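Local coordinates for beta-galactosidase (Bacillus circulans subsp. alkalophilus, PDB 3TTY), which hydrolyses terminal beta-galactosyl residues as a TIM-barrel glycoside hydrolase, here caught with galactose in its pocket, at residues 144-149 with 304-309; 148-153 with 273-278; 252-255 with 261-264. All coordinates share one frame; numbering follows the deposited sequence.

Contact 1 (144-149 with 304-309); sequences MWHVSN and MLMEQT. With GLA (alpha-D-galactopyranose), chain H.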
ATOM      1  N   MET A 144      43.551  -7.463  -2.074  1.00 22.72           N
ATOM      2  CA  MET A 144      42.218  -8.038  -2.247  1.00 23.95           C
ATOM      3  C   MET A 144      41.538  -7.452  -3.480  1.00 21.62           C
ATOM      4  O   MET A 144      41.653  -6.254  -3.732  1.00 22.77           O
ATOM      5  CB  MET A 144      41.377  -7.771  -0.997  1.00 19.00           C
ATOM      6  CG  MET A 144      39.971  -8.357  -1.013  1.00 17.34           C
ATOM      7  SD  MET A 144      39.884 -10.173  -0.943  1.00 22.17           S
ATOM      8  CE  MET A 144      40.806 -10.531   0.545  1.00 24.12           C
ATOM      9  N   TRP A 145      40.859  -8.299  -4.254  1.00 19.71           N
ATOM     10  CA  TRP A 145      39.996  -7.836  -5.345  1.00 21.50           C
ATOM     11  C   TRP A 145      38.550  -7.788  -4.863  1.00 19.61           C
ATOM     12  O   TRP A 145      38.070  -8.712  -4.210  1.00 18.06           O
ATOM     13  CB  TRP A 145      40.076  -8.746  -6.583  1.00 19.50           C
ATOM     14  CG  TRP A 145      41.332  -8.615  -7.399  1.00 20.95           C
ATOM     15  CD1 TRP A 145      42.381  -9.483  -7.420  1.00 19.53           C
ATOM     16  CD2 TRP A 145      41.668  -7.563  -8.319  1.00 19.25           C
ATOM     17  NE1 TRP A 145      43.347  -9.040  -8.285  1.00 20.73           N
ATOM     18  CE2 TRP A 145      42.936  -7.863  -8.850  1.00 19.66           C
ATOM     19  CE3 TRP A 145      41.024  -6.397  -8.737  1.00 16.18           C
ATOM     20  CZ2 TRP A 145      43.571  -7.045  -9.777  1.00 21.23           C
ATOM     21  CZ3 TRP A 145      41.657  -5.583  -9.651  1.00 20.63           C
ATOM     22  CH2 TRP A 145      42.916  -5.907 -10.163  1.00 22.13           C
ATOM     23  N   HIS A 146      37.863  -6.710  -5.219  1.00 17.50           N
ATOM     24  CA  HIS A 146      36.488  -6.456  -4.814  1.00 15.93           C
ATOM     25  C   HIS A 146      35.653  -6.443  -6.103  1.00 18.82           C
ATOM     26  O   HIS A 146      35.484  -5.399  -6.753  1.00 18.36           O
ATOM     27  CB  HIS A 146      36.466  -5.119  -4.044  1.00 15.06           C
ATOM     28  CG  HIS A 146      35.107  -4.619  -3.649  1.00 16.50           C
ATOM     29  ND1 HIS A 146      34.041  -4.560  -4.523  1.00 16.59           N
ATOM     30  CD2 HIS A 146      34.675  -4.067  -2.492  1.00 19.92           C
ATOM     31  CE1 HIS A 146      33.002  -4.019  -3.908  1.00 16.83           C
ATOM     32  NE2 HIS A 146      33.356  -3.710  -2.675  1.00 18.01           N
ATOM     33  N   VAL A 147      35.155  -7.620  -6.479  1.00 15.96           N
ATOM     34  CA  VAL A 147      34.420  -7.790  -7.737  1.00 18.64           C
ATOM     35  C   VAL A 147      33.059  -7.129  -7.687  1.00 18.93           C
ATOM     36  O   VAL A 147      32.252  -7.414  -6.785  1.00 17.93           O
ATOM     37  CB  VAL A 147      34.212  -9.274  -8.083  1.00 17.29           C
ATOM     38  CG1 VAL A 147      33.238  -9.419  -9.259  1.00 15.89           C
ATOM     39  CG2 VAL A 147      35.551  -9.941  -8.377  1.00 16.16           C
ATOM     40  N   SER A 148      32.803  -6.239  -8.646  1.00 16.41           N
ATOM     41  CA  SER A 148      31.506  -5.576  -8.727  1.00 16.87           C
ATOM     42  C   SER A 148      31.189  -4.908  -7.376  1.00 17.47           C
ATOM     43  O   SER A 148      32.086  -4.395  -6.707  1.00 17.77           O
ATOM     44  CB  SER A 148      30.424  -6.601  -9.108  1.00 17.61           C
ATOM     45  OG  SER A 148      29.212  -5.979  -9.499  1.00 18.84           O
ATOM     46  N   ASN A 149      29.916  -4.912  -6.999  1.00 18.10           N
ATOM     47  CA  ASN A 149      29.467  -4.421  -5.708  1.00 15.30           C
ATOM     48  C   ASN A 149      28.040  -4.897  -5.456  1.00 16.21           C
ATOM     49  O   ASN A 149      27.168  -4.730  -6.313  1.00 16.24           O
ATOM     50  CB  ASN A 149      29.512  -2.894  -5.645  1.00 11.84           C
ATOM     51  CG  ASN A 149      29.327  -2.375  -4.228  1.00 16.00           C
ATOM     52  OD1 ASN A 149      30.169  -2.601  -3.363  1.00 15.17           O
ATOM     53  ND2 ASN A 149      28.219  -1.688  -3.982  1.00 18.55           N
ATOM     54  N   MET A 304      35.681 -10.878   5.924  1.00 19.38           N
ATOM     55  CA  MET A 304      35.865  -9.431   5.956  1.00 18.71           C
ATOM     56  C   MET A 304      34.552  -8.753   6.316  1.00 19.32           C
ATOM     57  O   MET A 304      33.506  -9.096   5.768  1.00 18.97           O
ATOM     58  CB  MET A 304      36.320  -8.900   4.588  1.00 17.35           C
ATOM     59  CG  MET A 304      37.611  -9.488   4.059  1.00 15.23           C
ATOM     60  SD  MET A 304      38.046  -8.870   2.418  1.00 20.98           S
ATOM     61  CE  MET A 304      38.268  -7.104   2.723  1.00 17.78           C
ATOM     62  N   LEU A 305      34.604  -7.806   7.250  1.00 19.54           N
ATOM     63  CA  LEU A 305      33.567  -6.793   7.369  1.00 17.14           C
ATOM     64  C   LEU A 305      34.023  -5.787   6.325  1.00 21.78           C
ATOM     65  O   LEU A 305      35.035  -5.090   6.518  1.00 17.68           O
ATOM     66  CB  LEU A 305      33.590  -6.139   8.753  1.00 18.56           C
ATOM     67  CG  LEU A 305      32.344  -5.575   9.453  1.00 22.11           C
ATOM     68  CD1 LEU A 305      32.622  -4.203  10.100  1.00 17.63           C
ATOM     69  CD2 LEU A 305      31.122  -5.523   8.557  1.00 19.99           C
ATOM     70  N   MET A 306      33.325  -5.748   5.195  1.00 19.86           N
ATOM     71  CA  MET A 306      33.709  -4.841   4.120  1.00 21.73           C
ATOM     72  C   MET A 306      33.138  -3.463   4.401  1.00 21.39           C
ATOM     73  O   MET A 306      33.775  -2.457   4.108  1.00 20.97           O
ATOM     74  CB  MET A 306      33.230  -5.362   2.761  1.00 19.95           C
ATOM     75  CG  MET A 306      33.632  -4.507   1.562  1.00 18.59           C
ATOM     76  SD  MET A 306      35.389  -4.588   1.170  1.00 21.60           S
ATOM     77  CE  MET A 306      35.576  -6.321   0.724  1.00 19.73           C
ATOM     78  N   GLU A 307      31.935  -3.417   4.969  1.00 20.85           N
ATOM     79  CA  GLU A 307      31.325  -2.134   5.316  1.00 21.08           C
ATOM     80  C   GLU A 307      30.487  -2.135   6.588  1.00 21.09           C
ATOM     81  O   GLU A 307      30.012  -3.174   7.065  1.00 23.10           O
ATOM     82  CB  GLU A 307      30.429  -1.609   4.193  1.00 19.70           C
ATOM     83  CG  GLU A 307      30.996  -1.628   2.799  1.00 20.71           C
ATOM     84  CD  GLU A 307      29.904  -1.339   1.795  1.00 21.04           C
ATOM     85  OE1 GLU A 307      28.955  -0.636   2.190  1.00 20.97           O
ATOM     86  OE2 GLU A 307      29.975  -1.811   0.632  1.00 21.43           O
ATOM     87  N   GLN A 308      30.294  -0.923   7.088  1.00 17.02           N
ATOM     88  CA  GLN A 308      29.398  -0.574   8.176  1.00 18.48           C
ATOM     89  C   GLN A 308      29.531   0.946   8.176  1.00 20.52           C
ATOM     90  O   GLN A 308      30.531   1.478   7.684  1.00 20.50           O
ATOM     91  CB  GLN A 308      29.878  -1.147   9.521  1.00 18.17           C
ATOM     92  CG  GLN A 308      31.221  -0.583  10.004  1.00 19.24           C
ATOM     93  CD  GLN A 308      31.656  -1.111  11.375  1.00 19.99           C
ATOM     94  OE1 GLN A 308      30.918  -1.814  12.053  1.00 19.83           O
ATOM     95  NE2 GLN A 308      32.865  -0.762  11.777  1.00 21.64           N
ATOM     96  N   THR A 309      28.551   1.670   8.693  1.00 18.91           N
ATOM     97  CA  THR A 309      28.735   3.113   8.757  1.00 19.49           C
ATOM     98  C   THR A 309      29.511   3.498  10.023  1.00 21.22           C
ATOM     99  O   THR A 309      29.366   2.852  11.065  1.00 20.77           O
ATOM    100  CB  THR A 309      27.406   3.876   8.681  1.00 20.96           C
ATOM    101  OG1 THR A 309      27.643   5.257   8.960  1.00 20.22           O
ATOM    102  CG2 THR A 309      26.413   3.327   9.683  1.00 20.04           C
TER
HETATM  103  C1  GLA H 677      25.936  -0.792   0.598  1.00 24.02           C
HETATM  104  C2  GLA H 677      26.827  -0.440  -0.619  1.00 19.21           C
HETATM  105  C3  GLA H 677      27.672   0.827  -0.399  1.00 19.40           C
HETATM  106  C4  GLA H 677      26.749   1.911   0.137  1.00 19.50           C
HETATM  107  C5  GLA H 677      26.021   1.394   1.381  1.00 21.87           C
HETATM  108  C6  GLA H 677      25.158   2.530   1.945  1.00 18.83           C
HETATM  109  O1  GLA H 677      26.633  -1.282   1.758  1.00 25.40           O
HETATM  110  O2  GLA H 677      27.691  -1.522  -0.926  1.00 19.74           O
HETATM  111  O3  GLA H 677      28.265   1.296  -1.623  1.00 16.09           O
HETATM  112  O4  GLA H 677      25.803   2.177  -0.891  1.00 18.67           O
HETATM  113  O5  GLA H 677      25.151   0.321   1.004  1.00 21.74           O
HETATM  114  O6  GLA H 677      24.772   2.232   3.294  1.00 19.98           O
HETATM  115  O   HOH W   1      32.528  -1.981  -0.407  1.00 18.83           O
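The thioether end of M144 overlaps that of M304 in the barrel interior, M144 CE lying 3.7 Å from M304 SD. The two side chains run past each other in opposite directions, and M144 is bent at both chi2 and chi3, which brings its methyl alongside the other sulfur. One layer further along the strands H146 meets M306 in a Met-aromatic contact. The sulfur sits at the imidazole rim, not over a face: M306 SD is 4.8 Å from the centroid of the H146 ring, 73° off its normal, and 3.8 Å from H146 CD2. With CG anti to the backbone N (chi1 175°), H146 extends its ring toward strand 303-307. Its NE2 lies 3.0 Å from a water in the ring plane, and that water donates to E307 OE2 over 2.8 Å, so the two side chains meet through solvent. Above this layer the amide of N149 and the carboxylate of E307 are nearly coplanar, with N149 OD1 4.1 Å from E307 OE2. N252 joins these two oxygens, giving a hydrogen bond to OD1 and a weak one to OE2. Galactose O2 ties both groups together: N149 ND2 donates to it over 3.1 Å at 154°, and O2 donates to E307 OE2 over 2.8 Å. Sulfur and imidazole therefore fill the core beneath, while amide and carboxylate grip the sugar. Strands 142-146 and 303-307 are fourth and seventh of eight, an arrangement consistent with clan GH-A TIM barrels, whose catalytic acids follow strands four and seven.

Contact 2 (148-153 with 273-278); sequences SNEYGG and SWDNYP. With GLA (alpha-D-galactopyranose), chain H.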
ATOM      1  N   SER A 148      32.803  -6.239  -8.646  1.00 16.41           N
ATOM      2  CA  SER A 148      31.506  -5.576  -8.727  1.00 16.87           C
ATOM      3  C   SER A 148      31.189  -4.908  -7.376  1.00 17.47           C
ATOM      4  O   SER A 148      32.086  -4.395  -6.707  1.00 17.77           O
ATOM      5  CB  SER A 148      30.424  -6.601  -9.108  1.00 17.61           C
ATOM      6  OG  SER A 148      29.212  -5.979  -9.499  1.00 18.84           O
ATOM      7  N   ASN A 149      29.916  -4.912  -6.999  1.00 18.10           N
ATOM      8  CA  ASN A 149      29.467  -4.421  -5.708  1.00 15.30           C
ATOM      9  C   ASN A 149      28.040  -4.897  -5.456  1.00 16.21           C
ATOM     10  O   ASN A 149      27.168  -4.730  -6.313  1.00 16.24           O
ATOM     11  CB  ASN A 149      29.512  -2.894  -5.645  1.00 11.84           C
ATOM     12  CG  ASN A 149      29.327  -2.375  -4.228  1.00 16.00           C
ATOM     13  OD1 ASN A 149      30.169  -2.601  -3.363  1.00 15.17           O
ATOM     14  ND2 ASN A 149      28.219  -1.688  -3.982  1.00 18.55           N
ATOM     15  N   GLU A 150      27.815  -5.484  -4.283  1.00 12.86           N
ATOM     16  CA  GLU A 150      26.504  -6.023  -3.900  1.00 18.17           C
ATOM     17  C   GLU A 150      25.641  -6.540  -5.075  1.00 19.11           C
ATOM     18  O   GLU A 150      24.626  -5.936  -5.428  1.00 18.48           O
ATOM     19  CB  GLU A 150      25.710  -4.998  -3.068  1.00 16.33           C
ATOM     20  CG  GLU A 150      26.353  -4.611  -1.745  1.00 16.76           C
ATOM     21  CD  GLU A 150      25.370  -3.963  -0.766  1.00 22.41           C
ATOM     22  OE1 GLU A 150      24.360  -3.361  -1.215  1.00 22.09           O
ATOM     23  OE2 GLU A 150      25.604  -4.068   0.461  1.00 18.78           O
ATOM     24  N   TYR A 151      26.059  -7.646  -5.684  1.00 16.70           N
ATOM     25  CA  TYR A 151      25.211  -8.358  -6.637  1.00 16.87           C
ATOM     26  C   TYR A 151      23.801  -8.600  -6.065  1.00 18.12           C
ATOM     27  O   TYR A 151      23.641  -8.946  -4.897  1.00 16.11           O
ATOM     28  CB  TYR A 151      25.835  -9.702  -6.967  1.00 17.94           C
ATOM     29  CG  TYR A 151      27.024  -9.680  -7.901  1.00 14.19           C
ATOM     30  CD1 TYR A 151      26.861  -9.398  -9.241  1.00 15.01           C
ATOM     31  CD2 TYR A 151      28.303  -9.998  -7.446  1.00 14.76           C
ATOM     32  CE1 TYR A 151      27.928  -9.407 -10.108  1.00 14.92           C
ATOM     33  CE2 TYR A 151      29.391 -10.021  -8.313  1.00 14.06           C
ATOM     34  CZ  TYR A 151      29.187  -9.727  -9.645  1.00 15.96           C
ATOM     35  OH  TYR A 151      30.237  -9.739 -10.533  1.00 17.10           O
ATOM     36  N   GLY A 152      22.768  -8.421  -6.882  1.00 20.65           N
ATOM     37  CA  GLY A 152      21.419  -8.617  -6.377  1.00 18.68           C
ATOM     38  C   GLY A 152      20.314  -8.140  -7.289  1.00 19.32           C
ATOM     39  O   GLY A 152      20.577  -7.538  -8.330  1.00 19.63           O
ATOM     40  N   GLY A 153      19.070  -8.415  -6.893  1.00 17.49           N
ATOM     41  CA  GLY A 153      17.915  -8.096  -7.711  1.00 14.75           C
ATOM     42  C   GLY A 153      17.698  -9.119  -8.817  1.00 18.77           C
ATOM     43  O   GLY A 153      18.642  -9.748  -9.291  1.00 17.66           O
ATOM     44  N   SER A 273      32.923 -11.559   2.450  1.00 18.87           N
ATOM     45  CA  SER A 273      32.933 -10.211   2.986  1.00 15.64           C
ATOM     46  C   SER A 273      31.492  -9.758   2.992  1.00 19.53           C
ATOM     47  O   SER A 273      30.674 -10.283   2.224  1.00 19.91           O
ATOM     48  CB  SER A 273      33.797  -9.280   2.138  1.00 18.59           C
ATOM     49  OG  SER A 273      33.193  -8.994   0.889  1.00 16.37           O
ATOM     50  N   TRP A 274      31.155  -8.820   3.871  1.00 20.17           N
ATOM     51  CA  TRP A 274      29.766  -8.382   3.960  1.00 17.67           C
ATOM     52  C   TRP A 274      29.613  -6.994   4.540  1.00 19.37           C
ATOM     53  O   TRP A 274      30.566  -6.409   5.058  1.00 20.04           O
ATOM     54  CB  TRP A 274      28.897  -9.422   4.692  1.00 16.41           C
ATOM     55  CG  TRP A 274      28.706  -9.271   6.182  1.00 16.14           C
ATOM     56  CD1 TRP A 274      29.635  -9.496   7.170  1.00 19.61           C
ATOM     57  CD2 TRP A 274      27.482  -8.939   6.854  1.00 16.96           C
ATOM     58  NE1 TRP A 274      29.065  -9.298   8.412  1.00 18.25           N
ATOM     59  CE2 TRP A 274      27.746  -8.956   8.245  1.00 15.29           C
ATOM     60  CE3 TRP A 274      26.190  -8.620   6.415  1.00 16.87           C
ATOM     61  CZ2 TRP A 274      26.768  -8.667   9.196  1.00 16.92           C
ATOM     62  CZ3 TRP A 274      25.215  -8.330   7.364  1.00 16.13           C
ATOM     63  CH2 TRP A 274      25.512  -8.350   8.737  1.00 16.81           C
ATOM     64  N   ASP A 275      28.395  -6.480   4.439  1.00 21.48           N
ATOM     65  CA  ASP A 275      28.102  -5.093   4.744  1.00 19.92           C
ATOM     66  C   ASP A 275      27.051  -5.041   5.851  1.00 19.41           C
ATOM     67  O   ASP A 275      25.886  -5.360   5.633  1.00 18.18           O
ATOM     68  CB  ASP A 275      27.617  -4.374   3.473  1.00 18.96           C
ATOM     69  CG  ASP A 275      28.591  -4.538   2.282  1.00 21.50           C
ATOM     70  OD1 ASP A 275      29.808  -4.728   2.501  1.00 18.47           O
ATOM     71  OD2 ASP A 275      28.141  -4.469   1.116  1.00 18.00           O
ATOM     72  N   ASN A 276      27.474  -4.634   7.043  1.00 22.42           N
ATOM     73  CA  ASN A 276      26.613  -4.681   8.225  1.00 21.38           C
ATOM     74  C   ASN A 276      26.042  -3.322   8.619  1.00 23.61           C
ATOM     75  O   ASN A 276      26.773  -2.431   9.081  1.00 17.98           O
ATOM     76  CB  ASN A 276      27.369  -5.299   9.403  1.00 18.46           C
ATOM     77  CG  ASN A 276      26.561  -5.288  10.676  1.00 20.69           C
ATOM     78  OD1 ASN A 276      27.100  -5.099  11.772  1.00 24.93           O
ATOM     79  ND2 ASN A 276      25.260  -5.475  10.545  1.00 18.31           N
ATOM     80  N   TYR A 277      24.731  -3.184   8.433  1.00 23.00           N
ATOM     81  CA  TYR A 277      24.021  -1.935   8.701  1.00 24.01           C
ATOM     82  C   TYR A 277      22.819  -2.139   9.610  1.00 23.86           C
ATOM     83  O   TYR A 277      21.681  -2.186   9.141  1.00 27.69           O
ATOM     84  CB  TYR A 277      23.577  -1.288   7.389  1.00 22.98           C
ATOM     85  CG  TYR A 277      24.749  -0.791   6.560  1.00 25.89           C
ATOM     86  CD1 TYR A 277      25.274   0.479   6.761  1.00 20.58           C
ATOM     87  CD2 TYR A 277      25.338  -1.600   5.591  1.00 22.27           C
ATOM     88  CE1 TYR A 277      26.349   0.936   6.009  1.00 22.26           C
ATOM     89  CE2 TYR A 277      26.409  -1.152   4.839  1.00 19.26           C
ATOM     90  CZ  TYR A 277      26.909   0.115   5.054  1.00 21.40           C
ATOM     91  OH  TYR A 277      27.979   0.566   4.315  1.00 26.55           O
ATOM     92  N   PRO A 278      23.064  -2.281  10.918  1.00 23.40           N
ATOM     93  CA  PRO A 278      21.917  -2.437  11.814  1.00 25.33           C
ATOM     94  C   PRO A 278      21.275  -1.092  12.021  1.00 28.16           C
ATOM     95  O   PRO A 278      21.983  -0.079  12.011  1.00 30.45           O
ATOM     96  CB  PRO A 278      22.546  -2.911  13.132  1.00 21.51           C
ATOM     97  CG  PRO A 278      23.911  -3.393  12.775  1.00 20.45           C
ATOM     98  CD  PRO A 278      24.338  -2.534  11.605  1.00 22.00           C
TER
HETATM   99  C1  GLA H 677      25.936  -0.792   0.598  1.00 24.02           C
HETATM  100  C2  GLA H 677      26.827  -0.440  -0.619  1.00 19.21           C
HETATM  101  C3  GLA H 677      27.672   0.827  -0.399  1.00 19.40           C
HETATM  102  C4  GLA H 677      26.749   1.911   0.137  1.00 19.50           C
HETATM  103  C5  GLA H 677      26.021   1.394   1.381  1.00 21.87           C
HETATM  104  C6  GLA H 677      25.158   2.530   1.945  1.00 18.83           C
HETATM  105  O1  GLA H 677      26.633  -1.282   1.758  1.00 25.40           O
HETATM  106  O2  GLA H 677      27.691  -1.522  -0.926  1.00 19.74           O
HETATM  107  O3  GLA H 677      28.265   1.296  -1.623  1.00 16.09           O
HETATM  108  O4  GLA H 677      25.803   2.177  -0.891  1.00 18.67           O
HETATM  109  O5  GLA H 677      25.151   0.321   1.004  1.00 21.74           O
HETATM  110  O6  GLA H 677      24.772   2.232   3.294  1.00 19.98           O
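This is a carboxylate-to-carboxylate contact at the mouth of the barrel, between the loop that follows strand 142-146 and strand 273-275. E150 and D275 reach in from opposite directions until E150 OE2 and D275 OD2 lie 2.7 Å apart, with the two planes turned by only 23°. The extended E150 chain (chi2 -162°) carries its acid group across to the facing strand, and its CG also touches D275 OD2 at 3.4 Å. N252 holds the base of E150 by accepting a hydrogen bond from its backbone N. In the TIM barrels of clan GH-A, the loop after the fourth strand commonly bears the acid/base glutamate behind an asparagine, and the N149-E150 pair is consistent with that role. The anomeric hydroxyl of the bound galactose lies close by: its O1 is 3.2 Å from E150 OE2 and 3.6 Å from D275 OD2. Y277, on the same segment as D275, borders the sugar at O1 and O6. Galactose O6 lies 3.3 Å above one face of the phenol, offset toward the rim, while O1 comes within 3.1 Å of Y277 CE2. The Y277 hydroxyl is anchored by a hydrogen bond with E307 OE1.

Contact 3 (252-255 with 261-264); sequences NLMG and DYFK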
ATOM      1  N   ASN A 252      31.075  -8.287  -2.125  1.00 14.34           N
ATOM      2  CA  ASN A 252      30.478  -7.958  -0.828  1.00 15.33           C
ATOM      3  C   ASN A 252      29.008  -8.373  -0.691  1.00 18.56           C
ATOM      4  O   ASN A 252      28.150  -7.938  -1.471  1.00 16.67           O
ATOM      5  CB  ASN A 252      30.710  -6.486  -0.434  1.00 16.77           C
ATOM      6  CG  ASN A 252      30.303  -5.501  -1.523  1.00 17.46           C
ATOM      7  OD1 ASN A 252      30.149  -5.869  -2.682  1.00 19.23           O
ATOM      8  ND2 ASN A 252      30.149  -4.237  -1.150  1.00 15.17           N
ATOM      9  N   LEU A 253      28.738  -9.217   0.305  1.00 14.05           N
ATOM     10  CA  LEU A 253      27.419  -9.828   0.481  1.00 18.40           C
ATOM     11  C   LEU A 253      26.596  -9.098   1.537  1.00 18.69           C
ATOM     12  O   LEU A 253      27.112  -8.230   2.256  1.00 19.87           O
ATOM     13  CB  LEU A 253      27.549 -11.309   0.869  1.00 17.22           C
ATOM     14  CG  LEU A 253      28.605 -12.122   0.117  1.00 18.35           C
ATOM     15  CD1 LEU A 253      28.546 -13.579   0.535  1.00 18.27           C
ATOM     16  CD2 LEU A 253      28.449 -11.987  -1.381  1.00 18.01           C
ATOM     17  N   MET A 254      25.328  -9.476   1.656  1.00 16.22           N
ATOM     18  CA  MET A 254      24.390  -8.683   2.449  1.00 22.17           C
ATOM     19  C   MET A 254      23.710  -9.481   3.555  1.00 20.29           C
ATOM     20  O   MET A 254      22.550  -9.246   3.874  1.00 20.68           O
ATOM     21  CB  MET A 254      23.369  -7.996   1.539  1.00 16.37           C
ATOM     22  CG  MET A 254      24.023  -6.980   0.603  1.00 17.46           C
ATOM     23  SD  MET A 254      22.936  -6.272  -0.650  1.00 22.85           S
ATOM     24  CE  MET A 254      22.845  -7.633  -1.806  1.00 19.90           C
ATOM     25  N   GLY A 255      24.446 -10.421   4.140  1.00 14.31           N
ATOM     26  CA  GLY A 255      23.952 -11.161   5.284  1.00 18.19           C
ATOM     27  C   GLY A 255      22.743 -12.010   4.948  1.00 20.15           C
ATOM     28  O   GLY A 255      22.803 -12.874   4.065  1.00 16.26           O
ATOM     29  N   ASP A 261      21.431 -17.336  -2.973  1.00 17.88           N
ATOM     30  CA  ASP A 261      21.854 -18.473  -2.157  1.00 16.03           C
ATOM     31  C   ASP A 261      23.338 -18.344  -1.823  1.00 17.38           C
ATOM     32  O   ASP A 261      24.188 -18.858  -2.537  1.00 16.62           O
ATOM     33  CB  ASP A 261      21.604 -19.780  -2.913  1.00 17.56           C
ATOM     34  CG  ASP A 261      21.914 -21.006  -2.084  1.00 18.63           C
ATOM     35  OD1 ASP A 261      22.476 -20.871  -0.968  1.00 20.70           O
ATOM     36  OD2 ASP A 261      21.590 -22.115  -2.558  1.00 18.68           O
ATOM     37  N   TYR A 262      23.651 -17.657  -0.730  1.00 17.44           N
ATOM     38  CA  TYR A 262      25.040 -17.322  -0.430  1.00 17.36           C
ATOM     39  C   TYR A 262      25.929 -18.536  -0.162  1.00 16.99           C
ATOM     40  O   TYR A 262      27.132 -18.487  -0.422  1.00 20.97           O
ATOM     41  CB  TYR A 262      25.124 -16.319   0.723  1.00 16.97           C
ATOM     42  CG  TYR A 262      24.871 -14.885   0.299  1.00 18.22           C
ATOM     43  CD1 TYR A 262      25.202 -14.452  -0.977  1.00 21.57           C
ATOM     44  CD2 TYR A 262      24.303 -13.965   1.174  1.00 15.36           C
ATOM     45  CE1 TYR A 262      24.982 -13.132  -1.370  1.00 20.14           C
ATOM     46  CE2 TYR A 262      24.089 -12.653   0.788  1.00 16.27           C
ATOM     47  CZ  TYR A 262      24.429 -12.243  -0.482  1.00 15.72           C
ATOM     48  OH  TYR A 262      24.218 -10.939  -0.869  1.00 19.67           O
ATOM     49  N   PHE A 263      25.345 -19.619   0.342  1.00 15.48           N
ATOM     50  CA  PHE A 263      26.105 -20.848   0.558  1.00 18.19           C
ATOM     51  C   PHE A 263      26.741 -21.314  -0.729  1.00 19.07           C
ATOM     52  O   PHE A 263      27.908 -21.688  -0.753  1.00 21.14           O
ATOM     53  CB  PHE A 263      25.244 -21.950   1.192  1.00 15.84           C
ATOM     54  CG  PHE A 263      25.097 -21.798   2.674  1.00 15.28           C
ATOM     55  CD1 PHE A 263      26.201 -21.906   3.500  1.00 15.84           C
ATOM     56  CD2 PHE A 263      23.878 -21.495   3.241  1.00 17.94           C
ATOM     57  CE1 PHE A 263      26.080 -21.747   4.858  1.00 13.17           C
ATOM     58  CE2 PHE A 263      23.756 -21.326   4.605  1.00 16.72           C
ATOM     59  CZ  PHE A 263      24.851 -21.453   5.410  1.00 14.63           C
ATOM     60  N   LYS A 264      25.970 -21.252  -1.805  1.00 19.84           N
ATOM     61  CA  LYS A 264      26.457 -21.598  -3.122  1.00 17.83           C
ATOM     62  C   LYS A 264      27.429 -20.525  -3.639  1.00 21.23           C
ATOM     63  O   LYS A 264      28.424 -20.835  -4.298  1.00 21.70           O
ATOM     64  CB  LYS A 264      25.261 -21.792  -4.056  1.00 19.66           C
ATOM     65  CG  LYS A 264      25.613 -22.007  -5.503  1.00 28.64           C
ATOM     66  CD  LYS A 264      24.414 -22.574  -6.253  1.00 37.71           C
ATOM     67  CE  LYS A 264      24.685 -22.697  -7.755  1.00 43.28           C
ATOM     68  NZ  LYS A 264      23.570 -23.433  -8.434  1.00 34.97           N
TER
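The phenol of Y262 is packed closely against side chain and backbone of segment 252-255, whereas K264, two residues on, lies exposed. L253 covers one face of the ring: its CB makes a CH-pi contact 3.8 Å from the Y262 centroid, 22° off the normal, and its CD2 extends the overlap to 3.7 Å from Y262 CE1. The two side chains run past each other in opposite directions. At the rim, in the ring plane, G255 O lies 3.4 Å from Y262 CD2. The hydroxyl ends the tight part, accepting a bent hydrogen bond from the backbone, M254 N to Y262 OH, over 3.1 Å at 138°. With CG beside its own backbone N (chi1 -80°), Y262 directs the phenol off the helix start and toward the strand end. A leucine in place of Y262 would probably leave M254 N without its hydroxyl acceptor and open a gap beside L253 where the ring face now lies. The looser side holds M254, partly exposed, whose CE stops 3.7 Å from Y262 OH and whose side chain also touches E150, and the exposed K264, which forms a salt bridge with D227. The helix side is covered instead: W405, on helix 405-413, meets the rings of both Y262 and F263 at steep inclinations and touches D261, the N-cap residue. The phenol thus pins the short helix 262-266 to the end of strand 249-253, within the beta-alpha-beta crossover that leads on to strand 273-275 in the TIM barrel.

All three contacts gather around the C-terminal mouth of one parallel eight-stranded barrel, drawing on the consecutive neighbours 142-146, 249-253, 273-275 and 303-307. Contact 2 lies about 8 Å, centre to centre, from both others; contacts 1 and 3 are about 12 Å apart. Along the chain contacts 1 and 2 start from a shared piece, S148 and N149, and contact 3 falls wholly between the two halves of each. Contact 1 spans the barrel, contact 2 joins the loop after the fourth strand to the sixth, and contact 3 lies within the crossover from the fifth strand to the sixth. M306 N and W274 O, 2.8 Å apart, form a probable hydrogen bond between neighbouring strands. N149, E150, N252, D275, Y277 and E307 all belong to the galactose pocket.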